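Glutamate--tRNA ligase (Methanothermobacter thermautotrophicus, PDB 3AII) probably attaches glutamate to tRNA in two steps, first activating the amino acid with ATP and then transferring it to the acceptor end. Local coordinates at residues 205-208 with 209-213. Residues are numbered along the deposited sequence; the frame is centred on the assembly and turned at random.
Sequences GEAC and HCRSL. With ZN (zinc ion), chain D.
C208 and C210 meet through a zinc ion, each SG lying 2.4 Å from the metal. The angle from SG of C208 through the zinc ion to SG of C210 is 104°, near the tetrahedral value. C191 and C193 supply the other two sulfurs. In C208 a chi1 of 71° places SG between the backbone N and the carbonyl carbon, on the side of the following turn; there it reaches CB of C210 at 3.5 Å. The two sulfurs therefore converge on the metal from residues separated only by H209.

Backbone and hydroxyl bonds shape this turn. N of R211 reaches O of C208 at 3.3 Å with an N-H...O angle of 145°, a weak bond that closes the turn across the zinc-binding pair. One step on, O of H209 accepts twice: from N of S212 at 3.1 Å and from OG of S212 at 2.8 Å, the hydroxyl approaching in the carbonyl plane. These bonds accompany the short 3-10 segment 210-212.

Apolar contact comes from A207, whose CB touches CD of R211 at 3.6 Å, alongside the extended aliphatic part of that arginine. NE of R211 forms a salt bridge with OD2 of D250, while Y189 of strand 188-191 packs against C208, C210 and R211.

Two Cys-X-Cys pairs thus make an all-sulfur zinc site that ties the 205-213 loop to the end of strand 188-191. With four sulfurs filling a tetrahedral shell, no position is left for a substrate, consistent with a structural metal; if all four are thiolates, the centre would probably carry net negative charge.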
ATOM      1  N   GLY A 205      -5.420  10.797  40.550  1.00 42.81           N
ATOM      2  CA  GLY A 205      -4.049  11.182  40.844  1.00 37.35           C
ATOM      3  C   GLY A 205      -3.459  10.526  42.079  1.00 37.55           C
ATOM      4  O   GLY A 205      -2.537  11.059  42.703  1.00 44.19           O
ATOM      5  N   GLU A 206      -3.983   9.360  42.436  1.00 38.23           N
ATOM      6  CA  GLU A 206      -3.555   8.663  43.643  1.00 34.36           C
ATOM      7  C   GLU A 206      -2.745   7.420  43.290  1.00 42.22           C
ATOM      8  O   GLU A 206      -3.084   6.700  42.349  1.00 34.66           O
ATOM      9  CB  GLU A 206      -4.777   8.279  44.480  1.00 40.09           C
ATOM     10  CG  GLU A 206      -4.474   7.537  45.761  1.00 55.70           C
ATOM     11  CD  GLU A 206      -5.679   7.474  46.681  1.00 72.22           C
ATOM     12  OE1 GLU A 206      -6.726   8.060  46.328  1.00 64.69           O
ATOM     13  OE2 GLU A 206      -5.579   6.843  47.755  1.00 81.39           O
ATOM     14  N   ALA A 207      -1.675   7.178  44.041  1.00 41.19           N
ATOM     15  CA  ALA A 207      -0.794   6.044  43.778  1.00 31.23           C
ATOM     16  C   ALA A 207      -1.309   4.757  44.408  1.00 45.94           C
ATOM     17  O   ALA A 207      -1.877   4.768  45.501  1.00 37.55           O
ATOM     18  CB  ALA A 207       0.611   6.343  44.266  1.00 38.55           C
ATOM     19  N   CYS A 208      -1.109   3.645  43.709  1.00 35.08           N
ATOM     20  CA  CYS A 208      -1.397   2.343  44.282  1.00 33.57           C
ATOM     21  C   CYS A 208      -0.221   1.957  45.164  1.00 42.88           C
ATOM     22  O   CYS A 208       0.823   2.614  45.147  1.00 29.43           O
ATOM     23  CB  CYS A 208      -1.626   1.291  43.189  1.00 29.86           C
ATOM     24  SG  CYS A 208      -0.121   0.810  42.290  1.00 26.81           S
ATOM     25  N   HIS A 209      -0.393   0.895  45.937  1.00 25.66           N
ATOM     26  CA  HIS A 209       0.663   0.417  46.819  1.00 28.90           C
ATOM     27  C   HIS A 209       1.918  -0.009  46.053  1.00 28.26           C
ATOM     28  O   HIS A 209       3.035   0.158  46.537  1.00 31.07           O
ATOM     29  CB  HIS A 209       0.143  -0.741  47.677  1.00 28.95           C
ATOM     30  CG  HIS A 209       1.215  -1.475  48.415  1.00 32.48           C
ATOM     31  ND1 HIS A 209       1.882  -0.930  49.492  1.00 39.75           N
ATOM     32  CD2 HIS A 209       1.735  -2.711  48.235  1.00 32.35           C
ATOM     33  CE1 HIS A 209       2.769  -1.800  49.943  1.00 38.59           C
ATOM     34  NE2 HIS A 209       2.702  -2.888  49.197  1.00 53.67           N
ATOM     35  N   CYS A 210       1.726  -0.553  44.853  1.00 30.51           N
ATOM     36  CA  CYS A 210       2.829  -1.114  44.080  1.00 23.12           C
ATOM     37  C   CYS A 210       3.860  -0.032  43.757  1.00 21.91           C
ATOM     38  O   CYS A 210       5.057  -0.309  43.629  1.00 25.61           O
ATOM     39  CB  CYS A 210       2.306  -1.714  42.770  1.00 27.11           C
ATOM     40  SG  CYS A 210       0.852  -2.799  42.946  1.00 26.85           S
ATOM     41  N   ARG A 211       3.376   1.194  43.610  1.00 20.73           N
ATOM     42  CA  ARG A 211       4.217   2.307  43.188  1.00 24.71           C
ATOM     43  C   ARG A 211       5.261   2.669  44.238  1.00 33.50           C
ATOM     44  O   ARG A 211       6.224   3.372  43.937  1.00 26.90           O
ATOM     45  CB  ARG A 211       3.360   3.531  42.872  1.00 26.66           C
ATOM     46  CG  ARG A 211       3.994   4.491  41.878  1.00 23.45           C
ATOM     47  CD  ARG A 211       3.168   5.758  41.749  1.00 27.96           C
ATOM     48  NE  ARG A 211       3.373   6.440  40.470  1.00 24.55           N
ATOM     49  CZ  ARG A 211       4.210   7.456  40.277  1.00 27.85           C
ATOM     50  NH1 ARG A 211       4.944   7.924  41.282  1.00 31.13           N
ATOM     51  NH2 ARG A 211       4.309   8.009  39.075  1.00 27.62           N
ATOM     52  N   SER A 212       5.072   2.183  45.464  1.00 28.49           N
ATOM     53  CA  SER A 212       5.989   2.503  46.557  1.00 24.91           C
ATOM     54  C   SER A 212       7.038   1.420  46.805  1.00 30.22           C
ATOM     55  O   SER A 212       7.920   1.593  47.652  1.00 29.09           O
ATOM     56  CB  SER A 212       5.210   2.768  47.855  1.00 33.91           C
ATOM     57  OG  SER A 212       4.626   1.573  48.350  1.00 31.38           O
ATOM     58  N   LEU A 213       6.940   0.303  46.091  1.00 25.19           N
ATOM     59  CA  LEU A 213       7.884  -0.797  46.291  1.00 21.97           C
ATOM     60  C   LEU A 213       9.300  -0.393  45.909  1.00 24.84           C
ATOM     61  O   LEU A 213       9.505   0.454  45.029  1.00 28.68           O
ATOM     62  CB  LEU A 213       7.474  -2.034  45.478  1.00 25.70           C
ATOM     63  CG  LEU A 213       6.089  -2.604  45.779  1.00 36.71           C
ATOM     64  CD1 LEU A 213       5.796  -3.776  44.857  1.00 42.39           C
ATOM     65  CD2 LEU A 213       6.003  -3.029  47.231  1.00 36.57           C
TER
HETATM   66 ZN    ZN D1001      -0.707  -1.481  41.741  1.00 27.33          ZN